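Local structure of Alr3790 protein (Anabaena sp., 3HIX) at residues A13-Y25 / I30-V42. The protein is of unknown function but contains a rhodanese-like domain, a family whose sulfurtransferase members move sulfur from donors such as thiosulfate to an acceptor. Residues are numbered along the deposited sequence; the frame is centred on the assembly and turned at random.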
ATOM      1  N   ALA A  13       0.018  15.819  -2.181  1.00 61.60           N
ATOM      2  CA  ALA A  13      -1.184  15.513  -3.009  1.00 60.73           C
ATOM      3  C   ALA A  13      -1.883  14.258  -2.490  1.00 51.84           C
ATOM      4  O   ALA A  13      -3.030  14.318  -2.046  1.00 52.54           O
ATOM      5  CB  ALA A  13      -0.778  15.327  -4.470  1.00 63.14           C
ATOM      6  N   PHE A  14      -1.193  13.123  -2.547  1.00 41.45           N
ATOM      7  CA  PHE A  14      -1.761  11.866  -2.066  1.00 32.60           C
ATOM      8  C   PHE A  14      -0.676  10.920  -1.566  1.00 27.98           C
ATOM      9  O   PHE A  14       0.480  11.020  -1.969  1.00 29.24           O
ATOM     10  CB  PHE A  14      -2.573  11.185  -3.168  1.00 30.86           C
ATOM     11  CG  PHE A  14      -1.787  10.886  -4.409  1.00 33.99           C
ATOM     12  CD1 PHE A  14      -1.647  11.841  -5.412  1.00 39.03           C
ATOM     13  CD2 PHE A  14      -1.174   9.646  -4.575  1.00 29.05           C
ATOM     14  CE1 PHE A  14      -0.909  11.561  -6.566  1.00 36.04           C
ATOM     15  CE2 PHE A  14      -0.437   9.360  -5.718  1.00 31.15           C
ATOM     16  CZ  PHE A  14      -0.304  10.318  -6.715  1.00 33.35           C
ATOM     17  N   THR A  15      -1.063   9.998  -0.692  1.00 19.35           N
ATOM     18  CA  THR A  15      -0.135   9.034  -0.113  1.00 22.38           C
ATOM     19  C   THR A  15      -0.424   7.646  -0.661  1.00 18.47           C
ATOM     20  O   THR A  15      -1.576   7.277  -0.850  1.00 19.53           O
ATOM     21  CB  THR A  15      -0.270   9.010   1.424  1.00 26.65           C
ATOM     22  OG1 THR A  15       0.044  10.305   1.944  1.00 33.92           O
ATOM     23  CG2 THR A  15       0.669   7.985   2.038  1.00 31.56           C
ATOM     24  N   ILE A  16       0.628   6.883  -0.932  1.00 16.53           N
ATOM     25  CA  ILE A  16       0.458   5.540  -1.467  1.00 16.13           C
ATOM     26  C   ILE A  16       0.842   4.516  -0.403  1.00 13.43           C
ATOM     27  O   ILE A  16       1.897   4.618   0.214  1.00 20.39           O
ATOM     28  CB  ILE A  16       1.319   5.352  -2.742  1.00 12.74           C
ATOM     29  CG1 ILE A  16       0.900   6.389  -3.792  1.00 18.38           C
ATOM     30  CG2 ILE A  16       1.164   3.932  -3.274  1.00 10.20           C
ATOM     31  CD1 ILE A  16       1.714   6.347  -5.077  1.00 26.30           C
ATOM     32  N   LEU A  17      -0.032   3.540  -0.181  1.00 10.78           N
ATOM     33  CA  LEU A  17       0.207   2.504   0.823  1.00 17.53           C
ATOM     34  C   LEU A  17       0.316   1.145   0.163  1.00 16.56           C
ATOM     35  O   LEU A  17      -0.505   0.795  -0.684  1.00 13.82           O
ATOM     36  CB  LEU A  17      -0.932   2.472   1.851  1.00 17.73           C
ATOM     37  CG  LEU A  17      -1.272   3.774   2.588  1.00 21.58           C
ATOM     38  CD1 LEU A  17      -2.269   3.465   3.697  1.00 21.71           C
ATOM     39  CD2 LEU A  17      -0.015   4.410   3.177  1.00 17.30           C
ATOM     40  N   ASP A  18       1.344   0.393   0.545  1.00 16.88           N
ATOM     41  CA  ASP A  18       1.588  -0.948   0.021  1.00 15.96           C
ATOM     42  C   ASP A  18       1.149  -1.856   1.171  1.00 11.98           C
ATOM     43  O   ASP A  18       1.780  -1.859   2.221  1.00 17.98           O
ATOM     44  CB  ASP A  18       3.090  -1.144  -0.270  1.00 15.82           C
ATOM     45  CG  ASP A  18       3.391  -2.460  -0.970  1.00 18.11           C
ATOM     46  OD1 ASP A  18       2.649  -3.442  -0.755  1.00 16.99           O
ATOM     47  OD2 ASP A  18       4.389  -2.523  -1.724  1.00 19.79           O
ATOM     48  N   VAL A  19       0.067  -2.603   0.979  1.00 13.81           N
ATOM     49  CA  VAL A  19      -0.465  -3.480   2.026  1.00 14.26           C
ATOM     50  C   VAL A  19      -0.002  -4.930   1.929  1.00 22.16           C
ATOM     51  O   VAL A  19      -0.480  -5.795   2.665  1.00 21.03           O
ATOM     52  CB  VAL A  19      -2.016  -3.448   2.049  1.00 19.36           C
ATOM     53  CG1 VAL A  19      -2.487  -2.060   2.401  1.00 20.88           C
ATOM     54  CG2 VAL A  19      -2.589  -3.888   0.698  1.00 21.89           C
ATOM     55  N   ARG A  20       0.931  -5.198   1.026  1.00 18.70           N
ATOM     56  CA  ARG A  20       1.461  -6.550   0.889  1.00 17.18           C
ATOM     57  C   ARG A  20       2.413  -6.848   2.043  1.00 24.78           C
ATOM     58  O   ARG A  20       2.754  -5.967   2.831  1.00 19.76           O
ATOM     59  CB  ARG A  20       2.219  -6.695  -0.434  1.00 14.71           C
ATOM     60  CG  ARG A  20       1.357  -6.428  -1.665  1.00 17.16           C
ATOM     61  CD  ARG A  20       2.205  -6.385  -2.925  1.00 16.76           C
ATOM     62  NE  ARG A  20       3.261  -5.382  -2.820  1.00 14.01           N
ATOM     63  CZ  ARG A  20       4.330  -5.333  -3.612  1.00 18.57           C
ATOM     64  NH1 ARG A  20       4.482  -6.225  -4.579  1.00 19.94           N
ATOM     65  NH2 ARG A  20       5.275  -4.425  -3.404  1.00 15.45           N
ATOM     66  N   ASP A  21       2.838  -8.102   2.128  1.00 25.33           N
ATOM     67  CA  ASP A  21       3.770  -8.545   3.157  1.00 26.79           C
ATOM     68  C   ASP A  21       5.026  -7.679   3.042  1.00 21.22           C
ATOM     69  O   ASP A  21       5.473  -7.382   1.936  1.00 23.71           O
ATOM     70  CB  ASP A  21       4.126 -10.010   2.909  1.00 28.23           C
ATOM     71  CG  ASP A  21       4.468 -10.750   4.177  1.00 39.03           C
ATOM     72  OD1 ASP A  21       3.589 -10.865   5.054  1.00 41.73           O
ATOM     73  OD2 ASP A  21       5.617 -11.224   4.290  1.00 44.28           O
ATOM     74  N   ARG A  22       5.592  -7.274   4.174  1.00 22.72           N
ATOM     75  CA  ARG A  22       6.790  -6.439   4.162  1.00 23.94           C
ATOM     76  C   ARG A  22       7.935  -7.064   3.366  1.00 27.15           C
ATOM     77  O   ARG A  22       8.753  -6.351   2.774  1.00 22.99           O
ATOM     78  CB  ARG A  22       7.256  -6.151   5.595  1.00 27.94           C
ATOM     79  CG  ARG A  22       8.598  -5.409   5.689  1.00 33.59           C
ATOM     80  CD  ARG A  22       8.588  -4.111   4.886  1.00 29.33           C
ATOM     81  NE  ARG A  22       9.924  -3.549   4.707  1.00 37.34           N
ATOM     82  CZ  ARG A  22      10.435  -2.562   5.437  1.00 43.09           C
ATOM     83  NH1 ARG A  22       9.722  -2.012   6.411  1.00 44.73           N
ATOM     84  NH2 ARG A  22      11.658  -2.117   5.180  1.00 49.36           N
ATOM     85  N   SER A  23       7.993  -8.394   3.356  1.00 25.56           N
ATOM     86  CA  SER A  23       9.039  -9.104   2.629  1.00 28.39           C
ATOM     87  C   SER A  23       8.876  -8.813   1.145  1.00 23.14           C
ATOM     88  O   SER A  23       9.855  -8.694   0.411  1.00 20.99           O
ATOM     89  CB  SER A  23       8.926 -10.615   2.860  1.00 30.40           C
ATOM     90  OG  SER A  23       7.791 -11.149   2.191  1.00 35.28           O
ATOM     91  N   THR A  24       7.623  -8.709   0.719  1.00 20.32           N
ATOM     92  CA  THR A  24       7.286  -8.435  -0.665  1.00 23.17           C
ATOM     93  C   THR A  24       7.634  -6.986  -0.984  1.00 18.01           C
ATOM     94  O   THR A  24       8.195  -6.686  -2.036  1.00 17.78           O
ATOM     95  CB  THR A  24       5.784  -8.673  -0.910  1.00 27.48           C
ATOM     96  OG1 THR A  24       5.448 -10.012  -0.530  1.00 33.91           O
ATOM     97  CG2 THR A  24       5.442  -8.468  -2.373  1.00 22.21           C
ATOM     98  N   TYR A  25       7.304  -6.095  -0.059  1.00 19.90           N
ATOM     99  CA  TYR A  25       7.590  -4.677  -0.216  1.00 18.77           C
ATOM    100  C   TYR A  25       9.085  -4.492  -0.496  1.00 14.97           C
ATOM    101  O   TYR A  25       9.466  -3.775  -1.424  1.00 13.90           O
ATOM    102  CB  TYR A  25       7.151  -3.944   1.059  1.00 16.14           C
ATOM    103  CG  TYR A  25       7.505  -2.474   1.148  1.00 15.00           C
ATOM    104  CD1 TYR A  25       8.715  -2.063   1.708  1.00 14.07           C
ATOM    105  CD2 TYR A  25       6.604  -1.489   0.723  1.00 16.84           C
ATOM    106  CE1 TYR A  25       9.020  -0.704   1.852  1.00 16.78           C
ATOM    107  CE2 TYR A  25       6.899  -0.129   0.861  1.00 18.63           C
ATOM    108  CZ  TYR A  25       8.107   0.255   1.428  1.00 19.72           C
ATOM    109  OH  TYR A  25       8.391   1.594   1.588  1.00 18.20           O
ATOM    110  N   ILE A  30       6.222   0.688  -5.149  1.00 13.72           N
ATOM    111  CA  ILE A  30       6.050   1.962  -5.824  1.00 10.62           C
ATOM    112  C   ILE A  30       6.893   2.985  -5.072  1.00 14.08           C
ATOM    113  O   ILE A  30       6.850   3.072  -3.840  1.00 16.87           O
ATOM    114  CB  ILE A  30       4.554   2.386  -5.824  1.00 10.80           C
ATOM    115  CG1 ILE A  30       3.754   1.451  -6.734  1.00 13.06           C
ATOM    116  CG2 ILE A  30       4.407   3.837  -6.262  1.00 14.86           C
ATOM    117  CD1 ILE A  30       2.270   1.793  -6.837  1.00 13.15           C
HETATM  118  N   MSE A  31       7.679   3.752  -5.815  1.00 15.86           N
HETATM  119  CA  MSE A  31       8.538   4.749  -5.203  1.00 18.09           C
HETATM  120  C   MSE A  31       7.734   5.666  -4.296  1.00 24.34           C
HETATM  121  O   MSE A  31       6.727   6.239  -4.710  1.00 19.13           O
HETATM  122  CB  MSE A  31       9.241   5.574  -6.286  1.00 21.78           C
HETATM  123  CG  MSE A  31      10.185   6.652  -5.756  1.00 31.10           C
HETATM  124 SE   MSE A  31      11.199   7.490  -7.196  1.00 45.80          SE
HETATM  125  CE  MSE A  31      12.301   5.979  -7.693  1.00 22.26           C
ATOM    126  N   GLY A  32       8.184   5.798  -3.054  1.00 21.23           N
ATOM    127  CA  GLY A  32       7.501   6.660  -2.107  1.00 28.29           C
ATOM    128  C   GLY A  32       6.340   6.036  -1.351  1.00 26.35           C
ATOM    129  O   GLY A  32       5.780   6.663  -0.448  1.00 30.12           O
ATOM    130  N   ALA A  33       5.961   4.815  -1.706  1.00 20.97           N
ATOM    131  CA  ALA A  33       4.852   4.161  -1.018  1.00 17.52           C
ATOM    132  C   ALA A  33       5.289   3.738   0.372  1.00 18.60           C
ATOM    133  O   ALA A  33       6.452   3.400   0.588  1.00 17.08           O
ATOM    134  CB  ALA A  33       4.383   2.946  -1.808  1.00 19.45           C
HETATM  135  N   MSE A  34       4.356   3.759   1.316  1.00 17.39           N
HETATM  136  CA  MSE A  34       4.642   3.363   2.689  1.00 19.01           C
HETATM  137  C   MSE A  34       4.274   1.904   2.919  1.00 18.67           C
HETATM  138  O   MSE A  34       3.258   1.422   2.406  1.00 16.93           O
HETATM  139  CB  MSE A  34       3.840   4.215   3.664  1.00 22.68           C
HETATM  140  CG  MSE A  34       3.962   5.704   3.452  1.00 28.28           C
HETATM  141 SE   MSE A  34       2.852   6.610   4.751  1.00 48.34          SE
HETATM  142  CE  MSE A  34       3.898   6.222   6.324  1.00 45.27           C
ATOM    143  N   ALA A  35       5.098   1.210   3.696  1.00 17.56           N
ATOM    144  CA  ALA A  35       4.852  -0.188   4.021  1.00 16.89           C
ATOM    145  C   ALA A  35       3.807  -0.288   5.134  1.00 21.16           C
ATOM    146  O   ALA A  35       4.047   0.120   6.265  1.00 22.42           O
ATOM    147  CB  ALA A  35       6.134  -0.855   4.473  1.00 15.52           C
HETATM  148  N   MSE A  36       2.648  -0.835   4.808  1.00 17.57           N
HETATM  149  CA  MSE A  36       1.604  -0.995   5.808  1.00 18.93           C
HETATM  150  C   MSE A  36       0.847  -2.282   5.552  1.00 19.50           C
HETATM  151  O   MSE A  36      -0.261  -2.272   5.043  1.00 20.91           O
HETATM  152  CB  MSE A  36       0.658   0.209   5.797  1.00 15.45           C
HETATM  153  CG  MSE A  36       1.207   1.423   6.591  1.00 24.00           C
HETATM  154 SE   MSE A  36      -0.160   2.772   6.929  1.00 53.47          SE
HETATM  155  CE  MSE A  36       0.968   4.222   7.511  1.00 32.86           C
ATOM    156  N   PRO A  37       1.464  -3.421   5.889  1.00 22.44           N
ATOM    157  CA  PRO A  37       0.864  -4.742   5.706  1.00 25.58           C
ATOM    158  C   PRO A  37      -0.537  -4.820   6.327  1.00 24.83           C
ATOM    159  O   PRO A  37      -0.794  -4.223   7.373  1.00 24.12           O
ATOM    160  CB  PRO A  37       1.865  -5.665   6.397  1.00 27.97           C
ATOM    161  CG  PRO A  37       3.172  -4.959   6.173  1.00 26.44           C
ATOM    162  CD  PRO A  37       2.808  -3.533   6.481  1.00 25.95           C
ATOM    163  N   ILE A  38      -1.423  -5.562   5.669  1.00 23.17           N
ATOM    164  CA  ILE A  38      -2.810  -5.733   6.103  1.00 25.14           C
ATOM    165  C   ILE A  38      -3.019  -5.869   7.610  1.00 24.59           C
ATOM    166  O   ILE A  38      -3.842  -5.165   8.193  1.00 21.34           O
ATOM    167  CB  ILE A  38      -3.452  -6.969   5.410  1.00 36.14           C
ATOM    168  CG1 ILE A  38      -3.983  -6.582   4.026  1.00 38.02           C
ATOM    169  CG2 ILE A  38      -4.581  -7.530   6.265  1.00 43.86           C
ATOM    170  CD1 ILE A  38      -5.250  -5.734   4.064  1.00 26.85           C
ATOM    171  N   GLU A  39      -2.282  -6.778   8.235  1.00 27.45           N
ATOM    172  CA  GLU A  39      -2.426  -7.013   9.664  1.00 35.09           C
ATOM    173  C   GLU A  39      -2.228  -5.791  10.564  1.00 31.29           C
ATOM    174  O   GLU A  39      -2.826  -5.721  11.633  1.00 26.94           O
ATOM    175  CB  GLU A  39      -1.482  -8.131  10.113  1.00 46.97           C
ATOM    176  CG  GLU A  39      -1.768  -9.500   9.503  1.00 63.04           C
ATOM    177  CD  GLU A  39      -1.481  -9.562   8.009  1.00 74.62           C
ATOM    178  OE1 GLU A  39      -0.635  -8.773   7.530  1.00 75.61           O
ATOM    179  OE2 GLU A  39      -2.088 -10.411   7.319  1.00 77.53           O
ATOM    180  N   ASP A  40      -1.401  -4.833  10.149  1.00 27.94           N
ATOM    181  CA  ASP A  40      -1.163  -3.637  10.967  1.00 28.01           C
ATOM    182  C   ASP A  40      -1.662  -2.345  10.332  1.00 26.70           C
ATOM    183  O   ASP A  40      -1.450  -1.261  10.866  1.00 27.46           O
ATOM    184  CB  ASP A  40       0.329  -3.483  11.263  1.00 31.43           C
ATOM    185  CG  ASP A  40       0.817  -4.462  12.301  1.00 35.31           C
ATOM    186  OD1 ASP A  40       0.242  -4.482  13.410  1.00 41.21           O
ATOM    187  OD2 ASP A  40       1.775  -5.208  12.009  1.00 37.51           O
ATOM    188  N   LEU A  41      -2.345  -2.470   9.202  1.00 26.68           N
ATOM    189  CA  LEU A  41      -2.844  -1.314   8.469  1.00 25.63           C
ATOM    190  C   LEU A  41      -3.665  -0.286   9.249  1.00 23.20           C
ATOM    191  O   LEU A  41      -3.292   0.883   9.318  1.00 27.06           O
ATOM    192  CB  LEU A  41      -3.647  -1.785   7.267  1.00 20.60           C
ATOM    193  CG  LEU A  41      -4.249  -0.693   6.386  1.00 17.10           C
ATOM    194  CD1 LEU A  41      -3.165   0.244   5.845  1.00 17.27           C
ATOM    195  CD2 LEU A  41      -4.996  -1.368   5.262  1.00 16.11           C
ATOM    196  N   VAL A  42      -4.789  -0.703   9.820  1.00 22.02           N
ATOM    197  CA  VAL A  42      -5.611   0.249  10.556  1.00 25.56           C
ATOM    198  C   VAL A  42      -4.828   0.939  11.674  1.00 28.77           C
ATOM    199  O   VAL A  42      -4.937   2.148  11.837  1.00 21.07           O
ATOM    200  CB  VAL A  42      -6.871  -0.420  11.147  1.00 28.36           C
ATOM    201  CG1 VAL A  42      -7.660   0.595  11.968  1.00 27.64           C
ATOM    202  CG2 VAL A  42      -7.739  -0.965  10.028  1.00 20.02           C
TER
HETATM  203  O   HOH W   1       3.237   7.941  -0.795  1.00 35.55           O
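Ala35 sets its methyl over the middle of the Tyr25 ring, with CB 3.6 Å from the ring centroid and 5° off the normal; a side chain this small lets the ring come down on it face-on, a CH-pi contact. Tyr25 CG stands anti to its own N (chi1 174°), which also brings Tyr25 OH to Ala33 O for a 2.8 Å hydrogen bond at the ring's edge. Helix 22-26 is thereby pinned to edge strand 34-35.

That strand runs parallel to strand 15-18, in the parallel sheet of the alpha/beta rhodanese fold. Asp18 N meets Met34 O almost straight on (176° at the hydrogen), and Asp18 O takes Met36 N. On the Leu17 face, CD2 abuts Met34 CB, while Leu17 CD1 sits over the notch where the selenium of Met36 and Leu41 CD1 meet, 4.0 Å from Leu41 CD1; Val19 CG1 settles in the angle between Met36 O and Leu41 CD2. On the other face Ile16 CG2 packs on Ala33 CB, 3.7 Å away.

Asp suits the strand end: Asp18 OD1 accepts from Arg20 N, an Asx turn, and the carboxylate clasps the Arg20 guanidinium side-on, probably staying ionised. Across the contact, backbone bonds fix the parallel register, Tyr25 OH satisfies Ala33 O, and apolar side chains fill both faces.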